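Local coordinates for probable acetyltransferase (Agrobacterium tumefaciens, PDB 2GE3), which probably transfers an acetyl group from acetyl coenzyme A, which it binds, to an acceptor not yet identified, as a member of the GNAT acetyltransferase family, at residues 41-44 / 45-48. Residues are numbered along the deposited sequence; the frame is centred on the assembly and turned at random.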
loop_
_atom_site.group_PDB
_atom_site.type_symbol
_atom_site.label_atom_id
_atom_site.label_comp_id
_atom_site.label_asym_id
_atom_site.label_seq_id
_atom_site.Cartn_x
_atom_site.Cartn_y
_atom_site.Cartn_z
ATOM N N PRO A 41 1.250 -2.349 -17.717
ATOM C CA PRO A 41 0.150 -1.444 -18.053
ATOM C C PRO A 41 0.252 -0.978 -19.550
ATOM O O PRO A 41 1.347 -1.037 -20.171
ATOM C CB PRO A 41 0.365 -0.272 -17.089
ATOM C CG PRO A 41 1.267 -0.842 -15.986
ATOM C CD PRO A 41 2.188 -1.760 -16.742
ATOM N N PRO A 42 -0.883 -0.540 -20.149
ATOM C CA PRO A 42 -0.773 -0.169 -21.553
ATOM C C PRO A 42 0.318 0.896 -21.792
ATOM O O PRO A 42 0.545 1.727 -20.918
ATOM C CB PRO A 42 -2.173 0.378 -21.899
ATOM C CG PRO A 42 -2.942 0.461 -20.620
ATOM C CD PRO A 42 -2.246 -0.370 -19.600
ATOM N N LEU A 43 0.953 0.896 -22.966
ATOM C CA LEU A 43 2.021 1.861 -23.226
ATOM C C LEU A 43 1.728 3.305 -22.808
ATOM O O LEU A 43 2.582 3.957 -22.200
ATOM C CB LEU A 43 2.484 1.839 -24.688
ATOM C CG LEU A 43 3.883 2.351 -25.134
ATOM C CD1 LEU A 43 4.368 3.621 -24.493
ATOM C CD2 LEU A 43 4.939 1.341 -24.860
ATOM N N GLU A 44 0.537 3.812 -23.119
ATOM C CA GLU A 44 0.287 5.224 -22.897
ATOM C C GLU A 44 0.044 5.488 -21.433
ATOM O O GLU A 44 0.293 6.594 -20.952
ATOM C CB GLU A 44 -0.810 5.772 -23.825
ATOM C CG GLU A 44 -0.325 6.764 -25.003
ATOM C CD GLU A 44 0.897 6.288 -25.845
ATOM O OE1 GLU A 44 0.790 5.263 -26.564
ATOM O OE2 GLU A 44 1.960 6.963 -25.810
ATOM N N ALA A 45 -0.398 4.451 -20.721
ATOM C CA ALA A 45 -0.443 4.463 -19.256
ATOM C C ALA A 45 0.980 4.524 -18.690
ATOM O O ALA A 45 1.245 5.249 -17.729
ATOM C CB ALA A 45 -1.196 3.222 -18.700
ATOM N N VAL A 46 1.904 3.760 -19.283
ATOM C CA VAL A 46 3.268 3.800 -18.804
ATOM C C VAL A 46 3.920 5.174 -19.116
ATOM O O VAL A 46 4.579 5.758 -18.251
ATOM C CB VAL A 46 4.106 2.507 -19.154
ATOM C CG1 VAL A 46 3.315 1.258 -18.883
ATOM C CG2 VAL A 46 4.573 2.490 -20.626
ATOM N N ARG A 47 3.679 5.709 -20.301
ATOM C CA ARG A 47 4.161 7.041 -20.643
ATOM C C ARG A 47 3.688 8.148 -19.688
ATOM O O ARG A 47 4.472 9.038 -19.361
ATOM C CB ARG A 47 3.779 7.449 -22.098
ATOM C CG ARG A 47 4.479 8.767 -22.548
ATOM C CD ARG A 47 4.220 9.218 -23.968
ATOM N NE ARG A 47 4.082 8.075 -24.850
ATOM C CZ ARG A 47 5.074 7.516 -25.532
ATOM N NH1 ARG A 47 6.306 8.016 -25.468
ATOM N NH2 ARG A 47 4.829 6.453 -26.285
ATOM N N ALA A 48 2.408 8.144 -19.312
ATOM C CA ALA A 48 1.887 9.112 -18.346
ATOM C C ALA A 48 2.685 9.047 -17.035
ATOM O O ALA A 48 3.096 10.078 -16.474
ATOM C CB ALA A 48 0.366 8.858 -18.072
#
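E44 and R47 form an i to i+3 salt bridge on the first turn of helix 43-55, a surface element of the GNAT domain that lies beside helix 18-29. P42 holds the N-cap position; a proline is tolerated there, where an N-H would have no acceptor one turn back, although it offers no capping side chain. Its carbonyl oxygen takes the first helical bond from V46 N at 2.9 Å. The buried V46 packs CG1 3.8 Å from P41 CB, a branched chain against a rigid ring, while the side chains of L43 and V46 cross nearly at a right angle, L43 CD1 lying 4.0 Å from V46 CG2; both also touch H22. The R47 chain starts extended, with chi1 at -171°, then bends at chi3 to bring its guanidinium side-on to the carboxylate of E44, whose own chain bends at chi2. E44 OE2 accepts from R47 NE (2.6 Å), nearly along its C-O axis, and from R47 NH2 (3.0 Å) on its syn side; carboxylate and guanidinium planes are 7° apart. R47 NH1 makes a salt bridge with E19 OE2 of helix 18-29, tying the two helices together. Two carboxylate partners probably fix the guanidinium's orientation and balance its charge, and E44, near the helix's N-terminal end, should interact favourably with the helix dipole.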